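Long-range contact in xylulose kinase (Escherichia coli, PDB 2ITM), which phosphorylates D-xylulose at the expense of ATP to give D-xylulose 5-phosphate, and works as a homodimer of the FGGY carbohydrate kinase family: residues A[265-275]-A[283-291]. Residues are numbered along the deposited sequence; the frame is centred on the assembly and turned at random.
Sequences GFLSKPESAVH and QRWHLMSVM. With XUL (D-xylulose), chain C.
At the D-xylulose pocket of this FGGY kinase, in the actin-like ATPase fold of its C-terminal domain, H275 opens strand 275-278, an edge strand of this chain's C-terminal-domain sheet, and pairs antiparallel with M288 on strand 285-291. They form a hydrogen-bonded pair: H275 N gives its proton to M288 O at 2.8 Å, nearly straight at 163°, and M288 N returns one to H275 O. A water carries the connection one step further, donating to A273 O and accepting from V290 N. Just before strand 275-278, a chi1 of -179° turns V274 CG1 away from its own N and onto L287 CG, 3.5 Å away, while L287 CD1 reaches L267 CB; helix 358-381 packs against V274 as well. At the far end W285 packs against G265 and F266, its CB 3.5 Å from G265 O. F266 CB sits over one face of the indole five-membered ring, 3.8 Å from the centroid, in a CH-pi contact, and the F266 ring leans obliquely past it with the planes at 41°. W285 NE1 is tied to V179 O, and R182 adds a cation-pi contact. With an alanine at W285, F266 CB would probably lose the ring face it rests on and V179 O this donor. On the sugar side, M288 kinks along its outer torsions, bringing CE to 3.4 Å from O2 of D-xylulose.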
loop_
_atom_site.group_PDB
_atom_site.type_symbol
_atom_site.label_atom_id
_atom_site.label_comp_id
_atom_site.label_asym_id
_atom_site.label_seq_id
_atom_site.Cartn_x
_atom_site.Cartn_y
_atom_site.Cartn_z
ATOM N N GLY A 265 12.407 19.696 -37.469
ATOM C CA GLY A 265 13.436 20.555 -36.952
ATOM C C GLY A 265 13.491 20.608 -35.446
ATOM O O GLY A 265 13.022 19.719 -34.757
ATOM N N PHE A 266 14.063 21.682 -34.932
ATOM C CA PHE A 266 14.283 21.804 -33.510
ATOM C C PHE A 266 13.075 22.328 -32.749
ATOM O O PHE A 266 12.532 23.377 -33.066
ATOM C CB PHE A 266 15.502 22.655 -33.233
ATOM C CG PHE A 266 15.734 22.916 -31.792
ATOM C CD1 PHE A 266 15.803 21.880 -30.906
ATOM C CD2 PHE A 266 15.883 24.192 -31.333
ATOM C CE1 PHE A 266 16.013 22.118 -29.589
ATOM C CE2 PHE A 266 16.099 24.431 -30.017
ATOM C CZ PHE A 266 16.162 23.398 -29.141
ATOM N N LEU A 267 12.663 21.576 -31.739
ATOM C CA LEU A 267 11.532 21.935 -30.904
ATOM C C LEU A 267 11.948 22.168 -29.453
ATOM O O LEU A 267 12.578 21.320 -28.852
ATOM C CB LEU A 267 10.467 20.848 -30.969
ATOM C CG LEU A 267 9.622 20.796 -32.232
ATOM C CD1 LEU A 267 8.662 19.660 -32.173
ATOM C CD2 LEU A 267 8.883 22.098 -32.403
ATOM N N SER A 268 11.562 23.315 -28.923
ATOM C CA SER A 268 11.829 23.666 -27.534
ATOM C C SER A 268 10.538 23.899 -26.747
ATOM O O SER A 268 9.839 24.884 -26.956
ATOM C CB SER A 268 12.693 24.916 -27.475
ATOM O OG SER A 268 13.388 25.007 -26.252
ATOM N N LYS A 269 10.216 22.980 -25.852
ATOM C CA LYS A 269 9.265 23.252 -24.788
ATOM C C LYS A 269 9.806 22.707 -23.475
ATOM O O LYS A 269 9.408 21.640 -23.027
ATOM C CB LYS A 269 7.903 22.616 -25.102
ATOM C CG LYS A 269 6.716 23.340 -24.487
ATOM C CD LYS A 269 5.484 23.298 -25.388
ATOM C CE LYS A 269 4.720 21.988 -25.233
ATOM N NZ LYS A 269 3.610 22.042 -24.257
ATOM N N PRO A 270 10.719 23.454 -22.870
ATOM C CA PRO A 270 11.227 23.139 -21.539
ATOM C C PRO A 270 10.382 23.818 -20.459
ATOM O O PRO A 270 10.512 25.028 -20.271
ATOM C CB PRO A 270 12.615 23.766 -21.564
ATOM C CG PRO A 270 12.520 24.873 -22.594
ATOM C CD PRO A 270 11.219 24.755 -23.324
ATOM N N GLU A 271 9.543 23.053 -19.768
ATOM C CA GLU A 271 8.865 23.555 -18.589
ATOM C C GLU A 271 8.096 22.439 -17.914
ATOM O O GLU A 271 6.977 22.646 -17.445
ATOM C CB GLU A 271 7.916 24.693 -18.964
ATOM C CG GLU A 271 8.527 25.745 -19.873
ATOM C CD GLU A 271 8.271 25.463 -21.338
ATOM O OE1 GLU A 271 7.598 24.459 -21.632
ATOM O OE2 GLU A 271 8.742 26.240 -22.194
ATOM N N SER A 272 8.694 21.257 -17.867
ATOM C CA SER A 272 8.515 20.273 -18.918
ATOM C C SER A 272 9.512 19.213 -18.456
ATOM O O SER A 272 10.216 19.395 -17.481
ATOM C CB SER A 272 8.417 20.975 -20.273
ATOM O OG SER A 272 8.492 20.062 -21.348
ATOM N N ALA A 273 9.560 18.109 -19.182
ATOM C CA ALA A 273 10.160 16.867 -18.726
ATOM C C ALA A 273 10.248 16.179 -20.081
ATOM O O ALA A 273 10.485 14.981 -20.171
ATOM C CB ALA A 273 9.772 15.874 -17.659
ATOM N N VAL A 274 10.049 16.946 -21.139
ATOM C CA VAL A 274 10.474 16.492 -22.433
ATOM C C VAL A 274 11.841 17.041 -22.778
ATOM O O VAL A 274 12.095 18.226 -22.677
ATOM C CB VAL A 274 9.447 16.813 -23.507
ATOM C CG1 VAL A 274 9.905 16.299 -24.828
ATOM C CG2 VAL A 274 8.145 16.197 -23.154
ATOM N N HIS A 275 12.729 16.162 -23.182
ATOM C CA HIS A 275 14.033 16.591 -23.622
ATOM C C HIS A 275 14.167 16.721 -25.122
ATOM O O HIS A 275 13.586 15.967 -25.873
ATOM C CB HIS A 275 15.105 15.710 -23.032
ATOM C CG HIS A 275 15.211 15.846 -21.555
ATOM N ND1 HIS A 275 15.164 14.771 -20.702
ATOM C CD2 HIS A 275 15.307 16.943 -20.778
ATOM C CE1 HIS A 275 15.256 15.198 -19.462
ATOM N NE2 HIS A 275 15.341 16.513 -19.478
ATOM N N GLN A 283 20.955 17.146 -40.014
ATOM C CA GLN A 283 19.716 17.891 -40.084
ATOM C C GLN A 283 18.531 17.142 -39.465
ATOM O O GLN A 283 17.412 17.252 -39.929
ATOM C CB GLN A 283 19.413 18.305 -41.514
ATOM C CG GLN A 283 20.309 19.389 -42.054
ATOM C CD GLN A 283 20.162 20.700 -41.321
ATOM O OE1 GLN A 283 19.189 21.410 -41.515
ATOM N NE2 GLN A 283 21.131 21.025 -40.490
ATOM N N ARG A 284 18.802 16.382 -38.414
ATOM C CA ARG A 284 17.757 15.714 -37.679
ATOM C C ARG A 284 17.809 16.028 -36.199
ATOM O O ARG A 284 18.876 16.150 -35.621
ATOM C CB ARG A 284 17.832 14.210 -37.884
ATOM C CG ARG A 284 17.304 13.715 -39.200
ATOM C CD ARG A 284 15.891 14.125 -39.495
ATOM N NE ARG A 284 15.869 15.020 -40.632
ATOM C CZ ARG A 284 15.692 14.632 -41.871
ATOM N NH1 ARG A 284 15.493 13.366 -42.135
ATOM N NH2 ARG A 284 15.709 15.514 -42.844
ATOM N N TRP A 285 16.629 16.121 -35.601
ATOM C CA TRP A 285 16.445 16.493 -34.209
ATOM C C TRP A 285 15.371 15.588 -33.603
ATOM O O TRP A 285 14.578 15.012 -34.317
ATOM C CB TRP A 285 15.959 17.935 -34.127
ATOM C CG TRP A 285 16.999 18.964 -34.224
ATOM C CD1 TRP A 285 17.742 19.448 -33.219
ATOM C CD2 TRP A 285 17.395 19.668 -35.392
ATOM N NE1 TRP A 285 18.596 20.416 -33.678
ATOM C CE2 TRP A 285 18.400 20.564 -35.020
ATOM C CE3 TRP A 285 17.002 19.629 -36.726
ATOM C CZ2 TRP A 285 19.011 21.405 -35.923
ATOM C CZ3 TRP A 285 17.606 20.461 -37.614
ATOM C CH2 TRP A 285 18.598 21.342 -37.215
ATOM N N HIS A 286 15.334 15.494 -32.283
ATOM C CA HIS A 286 14.388 14.624 -31.599
ATOM C C HIS A 286 13.987 15.067 -30.204
ATOM O O HIS A 286 14.703 15.800 -29.534
ATOM C CB HIS A 286 14.865 13.173 -31.572
ATOM C CG HIS A 286 15.807 12.856 -30.455
ATOM N ND1 HIS A 286 17.172 12.861 -30.610
ATOM C CD2 HIS A 286 15.580 12.504 -29.170
ATOM C CE1 HIS A 286 17.744 12.533 -29.469
ATOM N NE2 HIS A 286 16.799 12.313 -28.579
ATOM N N LEU A 287 12.823 14.607 -29.784
ATOM C CA LEU A 287 12.389 14.736 -28.413
ATOM C C LEU A 287 12.521 13.384 -27.751
ATOM O O LEU A 287 12.469 12.360 -28.405
ATOM C CB LEU A 287 10.938 15.203 -28.349
ATOM C CG LEU A 287 10.660 16.691 -28.232
ATOM C CD1 LEU A 287 11.650 17.485 -28.988
ATOM C CD2 LEU A 287 9.279 17.004 -28.704
ATOM N N MET A 288 12.692 13.392 -26.445
ATOM C CA MET A 288 12.644 12.159 -25.689
ATOM C C MET A 288 12.157 12.345 -24.261
ATOM O O MET A 288 12.283 13.413 -23.682
ATOM C CB MET A 288 13.974 11.400 -25.767
ATOM C CG MET A 288 14.914 11.607 -24.616
ATOM S SD MET A 288 14.380 10.769 -23.125
ATOM C CE MET A 288 15.840 9.866 -22.695
ATOM N N SER A 289 11.578 11.285 -23.722
ATOM C CA SER A 289 11.117 11.275 -22.357
ATOM C C SER A 289 11.314 9.904 -21.760
ATOM O O SER A 289 10.985 8.904 -22.376
ATOM C CB SER A 289 9.651 11.674 -22.295
ATOM O OG SER A 289 9.206 11.713 -20.971
ATOM N N VAL A 290 11.864 9.867 -20.560
ATOM C CA VAL A 290 11.908 8.638 -19.807
ATOM C C VAL A 290 10.493 8.159 -19.538
ATOM O O VAL A 290 9.620 8.935 -19.199
ATOM C CB VAL A 290 12.715 8.756 -18.522
ATOM C CG1 VAL A 290 12.754 7.447 -17.804
ATOM C CG2 VAL A 290 14.107 9.191 -18.828
ATOM N N MET A 291 10.277 6.873 -19.728
ATOM C CA MET A 291 8.990 6.273 -19.470
ATOM C C MET A 291 9.147 5.133 -18.504
ATOM O O MET A 291 10.246 4.670 -18.267
ATOM C CB MET A 291 8.376 5.784 -20.764
ATOM C CG MET A 291 8.166 6.888 -21.783
ATOM S SD MET A 291 6.914 8.061 -21.317
ATOM C CE MET A 291 5.596 7.526 -22.331
HETATM C C1 XUL C . 18.974 10.767 -20.597
HETATM C C2 XUL C . 18.764 9.309 -20.968
HETATM C C3 XUL C . 19.911 8.550 -21.536
HETATM C C4 XUL C . 20.257 7.513 -20.501
HETATM C C5 XUL C . 21.634 6.916 -20.699
HETATM O O1 XUL C . 18.806 11.601 -21.714
HETATM O O2 XUL C . 17.780 8.565 -20.284
HETATM O O3 XUL C . 20.979 9.450 -21.596
HETATM O O4 XUL C . 20.205 8.200 -19.281
HETATM O O5 XUL C . 22.245 7.540 -21.783
HETATM O O HOH W 1 12.188 12.493 -19.503
#